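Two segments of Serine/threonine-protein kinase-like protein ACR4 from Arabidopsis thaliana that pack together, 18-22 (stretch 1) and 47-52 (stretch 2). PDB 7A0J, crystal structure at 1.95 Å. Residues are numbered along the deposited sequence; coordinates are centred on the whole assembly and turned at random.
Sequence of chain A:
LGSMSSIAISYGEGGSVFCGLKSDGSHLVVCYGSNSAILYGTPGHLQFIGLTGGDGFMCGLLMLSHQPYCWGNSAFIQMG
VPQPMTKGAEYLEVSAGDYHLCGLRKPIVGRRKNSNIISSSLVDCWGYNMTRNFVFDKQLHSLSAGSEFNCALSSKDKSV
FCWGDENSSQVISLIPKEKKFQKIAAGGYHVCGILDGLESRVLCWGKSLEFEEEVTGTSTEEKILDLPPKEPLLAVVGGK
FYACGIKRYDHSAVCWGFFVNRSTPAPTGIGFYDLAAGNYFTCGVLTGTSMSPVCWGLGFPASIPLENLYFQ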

ATOM      1  N   PHE A  18      11.871   4.774   2.033  1.00 34.40           N
ATOM      2  CA  PHE A  18      11.534   3.387   1.631  1.00 34.33           C
ATOM      3  C   PHE A  18      11.846   2.473   2.817  1.00 33.81           C
ATOM      4  O   PHE A  18      12.966   2.563   3.361  1.00 34.00           O
ATOM      5  CB  PHE A  18      12.324   2.997   0.380  1.00 35.83           C
ATOM      6  CG  PHE A  18      12.227   1.547  -0.021  1.00 36.59           C
ATOM      7  CD1 PHE A  18      13.039   0.590   0.570  1.00 37.25           C
ATOM      8  CD2 PHE A  18      11.338   1.140  -1.003  1.00 37.08           C
ATOM      9  CE1 PHE A  18      12.954  -0.742   0.195  1.00 38.26           C
ATOM     10  CE2 PHE A  18      11.254  -0.193  -1.378  1.00 38.00           C
ATOM     11  CZ  PHE A  18      12.063  -1.131  -0.777  1.00 38.54           C
ATOM     12  N   CYS A  19      10.880   1.648   3.224  1.00 33.03           N
ATOM     13  CA  CYS A  19      11.059   0.588   4.250  1.00 33.33           C
ATOM     14  C   CYS A  19      10.697  -0.767   3.636  1.00 33.78           C
ATOM     15  O   CYS A  19       9.739  -0.822   2.841  1.00 33.70           O
ATOM     16  CB  CYS A  19      10.222   0.860   5.494  1.00 32.49           C
ATOM     17  SG  CYS A  19      10.598   2.451   6.274  1.00 32.52           S
ATOM     18  N   GLY A  20      11.457  -1.805   3.985  1.00 34.65           N
ATOM     19  CA  GLY A  20      11.239  -3.187   3.526  1.00 36.18           C
ATOM     20  C   GLY A  20      11.510  -4.183   4.636  1.00 37.27           C
ATOM     21  O   GLY A  20      12.297  -3.854   5.545  1.00 36.78           O
ATOM     22  N   LEU A  21      10.870  -5.351   4.576  1.00 38.71           N
ATOM     23  CA  LEU A  21      11.169  -6.501   5.467  1.00 41.16           C
ATOM     24  C   LEU A  21      12.494  -7.116   5.005  1.00 44.04           C
ATOM     25  O   LEU A  21      12.682  -7.244   3.777  1.00 44.75           O
ATOM     26  CB  LEU A  21      10.018  -7.514   5.407  1.00 42.03           C
ATOM     27  CG  LEU A  21       8.632  -6.966   5.750  1.00 40.51           C
ATOM     28  CD1 LEU A  21       7.583  -8.064   5.680  1.00 41.97           C
ATOM     29  CD2 LEU A  21       8.620  -6.311   7.122  1.00 39.58           C
ATOM     30  N   LYS A  22      13.386  -7.453   5.944  1.00 46.31           N
ATOM     31  CA  LYS A  22      14.719  -8.050   5.646  1.00 49.61           C
ATOM     32  C   LYS A  22      14.511  -9.388   4.929  1.00 52.61           C
ATOM     33  O   LYS A  22      13.504 -10.066   5.220  1.00 52.78           O
ATOM     34  CB  LYS A  22      15.544  -8.219   6.926  1.00 51.22           C
ATOM     35  CG  LYS A  22      15.956  -6.917   7.601  1.00 49.68           C
ATOM     36  CD  LYS A  22      16.817  -7.104   8.832  1.00 51.57           C
ATOM     37  CE  LYS A  22      18.290  -7.254   8.518  1.00 54.44           C
ATOM     38  NZ  LYS A  22      19.112  -7.271   9.751  1.00 56.39           N
ATOM     39  N   GLN A  47       9.068  -7.235  14.960  1.00 43.33           N
ATOM     40  CA  GLN A  47       8.852  -8.010  13.710  1.00 43.33           C
ATOM     41  C   GLN A  47       7.508  -7.602  13.095  1.00 41.41           C
ATOM     42  O   GLN A  47       6.562  -7.324  13.860  1.00 40.65           O
ATOM     43  CB  GLN A  47       8.929  -9.509  13.997  1.00 46.56           C
ATOM     44  CG  GLN A  47      10.322  -9.962  14.412  1.00 48.86           C
ATOM     45  CD  GLN A  47      10.326 -11.338  15.026  1.00 52.37           C
ATOM     46  OE1 GLN A  47      10.906 -12.278  14.486  1.00 54.72           O
ATOM     47  NE2 GLN A  47       9.672 -11.468  16.169  1.00 53.37           N
ATOM     48  N   PHE A  48       7.454  -7.547  11.762  1.00 40.30           N
ATOM     49  CA  PHE A  48       6.275  -7.125  10.963  1.00 38.90           C
ATOM     50  C   PHE A  48       6.005  -8.161   9.868  1.00 40.08           C
ATOM     51  O   PHE A  48       6.960  -8.796   9.384  1.00 41.46           O
ATOM     52  CB  PHE A  48       6.508  -5.743  10.351  1.00 36.79           C
ATOM     53  CG  PHE A  48       6.687  -4.636  11.359  1.00 35.80           C
ATOM     54  CD1 PHE A  48       7.942  -4.327  11.860  1.00 35.87           C
ATOM     55  CD2 PHE A  48       5.598  -3.907  11.809  1.00 35.06           C
ATOM     56  CE1 PHE A  48       8.104  -3.309  12.787  1.00 35.40           C
ATOM     57  CE2 PHE A  48       5.761  -2.887  12.735  1.00 34.67           C
ATOM     58  CZ  PHE A  48       7.013  -2.592  13.224  1.00 34.82           C
ATOM     59  N   ILE A  49       4.734  -8.314   9.489  1.00 40.05           N
ATOM     60  CA  ILE A  49       4.297  -9.211   8.377  1.00 41.30           C
ATOM     61  C   ILE A  49       3.902  -8.364   7.160  1.00 39.28           C
ATOM     62  O   ILE A  49       3.738  -8.947   6.078  1.00 40.22           O
ATOM     63  CB  ILE A  49       3.179 -10.174   8.836  1.00 43.55           C
ATOM     64  CG1 ILE A  49       1.982  -9.453   9.466  1.00 42.92           C
ATOM     65  CG2 ILE A  49       3.753 -11.224   9.775  1.00 45.88           C
ATOM     66  CD1 ILE A  49       0.928 -10.389  10.021  1.00 45.15           C
ATOM     67  N   GLY A  50       3.806  -7.039   7.315  1.00 37.11           N
ATOM     68  CA  GLY A  50       3.475  -6.111   6.217  1.00 35.67           C
ATOM     69  C   GLY A  50       3.762  -4.665   6.582  1.00 33.87           C
ATOM     70  O   GLY A  50       3.786  -4.353   7.789  1.00 33.42           O
ATOM     71  N   LEU A  51       3.974  -3.817   5.571  1.00 32.94           N
ATOM     72  CA  LEU A  51       4.280  -2.368   5.725  1.00 31.80           C
ATOM     73  C   LEU A  51       3.380  -1.550   4.793  1.00 31.45           C
ATOM     74  O   LEU A  51       2.987  -2.072   3.728  1.00 31.84           O
ATOM     75  CB  LEU A  51       5.757  -2.127   5.401  1.00 31.78           C
ATOM     76  CG  LEU A  51       6.766  -2.835   6.306  1.00 32.65           C
ATOM     77  CD1 LEU A  51       8.159  -2.796   5.693  1.00 33.25           C
ATOM     78  CD2 LEU A  51       6.777  -2.221   7.696  1.00 32.10           C
ATOM     79  N   THR A  52       3.077  -0.311   5.191  1.00 30.68           N
ATOM     80  CA  THR A  52       2.316   0.690   4.396  1.00 30.77           C
ATOM     81  C   THR A  52       2.680   2.090   4.906  1.00 30.52           C
ATOM     82  O   THR A  52       2.698   2.280   6.138  1.00 30.44           O
ATOM     83  CB  THR A  52       0.811   0.397   4.445  1.00 31.75           C
ATOM     84  OG1 THR A  52       0.147   1.323   3.585  1.00 32.48           O
ATOM     85  CG2 THR A  52       0.226   0.479   5.838  1.00 31.85           C
TER

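The two stretches run nearly antiparallel. The axes of strand 18-21 and strand 50-52 make an angle of 170° between their N-to-C directions and approach to 7.5 Å. That spacing is too wide for backbone pairing, and no hydrogen bond crosses between the stretches. The contact is made by apolar side chains that fill the gap, together with the backbone atoms they rest on. Together the two stretches bury 223 Å², a small patch.

The nearest CA pairs show the register and a similar spacing. Gly20 CA lies 7.3 Å from Leu51 CA, and Leu21 CA lies 7.4 Å from Phe48 CA. Between Phe48 and the strand that follows, the chain turns a corner at Ile49. The psi of Ile49 is -10°, unlike the extended values of its neighbours.

Leu51 is one of the two main contributors. Its CA-to-CB bond points toward stretch 1. Its chi1 is -62° (m) and its chi2 is 166° (t), a common leucine pairing. This conformation carries CD1 across the gap to the backbone of stretch 1. Leu51 CD1 lies 3.8 Å from Cys19 O and 3.8 Å from Gly20 C. These are van der Waals contacts, since a methyl carbon offers the carbonyl no conventional hydrogen bond.

Leu51 CD1 rests on the main chain of Gly20. A CB there would point away from stretch 2, so the approach does not depend on its absence.

Leu21 is the other main contributor, and it has the largest area covered by the opposing stretch. Its CA-to-CB bond points sideways, but the end of the side chain comes nearer. The rotamer explains this: chi1 is -56° (m) and chi2 is -179° (t), again the mt form. Both methyl groups reach stretch 2. Leu21 CD2 sits 3.9 Å from Phe48 CB and 3.7 Å from Phe48 O. Leu21 CD2 also lies 3.8 Å from Leu51 CD1, so the two leucines meet methyl to methyl. The other methyl, Leu21 CD1, lies over the corner, 4.0 Å from Ile49 O and 4.2 Å from Gly50 N. Packing of this kind gains from excluding water and from close dispersion contacts.

Phe48 starts toward stretch 1, but its end leads away. With chi1 at -63° (m) and chi2 at 89°, the ring is carried off from Leu21. Its CB, not its ring, makes the side-chain contact.

Ile49 points its CA-to-CB bond away and contributes through its backbone. Its side chain stays out of contact with stretch 1, while Ile49 O meets Leu21 CD1.

Cys19 points toward stretch 2 with chi1 at -58° (m). Cys19 CB lies 4.2 Å from Leu51 CD1, a looser apolar contact. Its side chain is covalently bonded elsewhere in the structure.

Phe18, Lys22, Gln47 and Thr52 lie at the ends of the stretches and take no part. Phe18 is buried with chi1 at 172° (t), yet its side chain does not reach stretch 2.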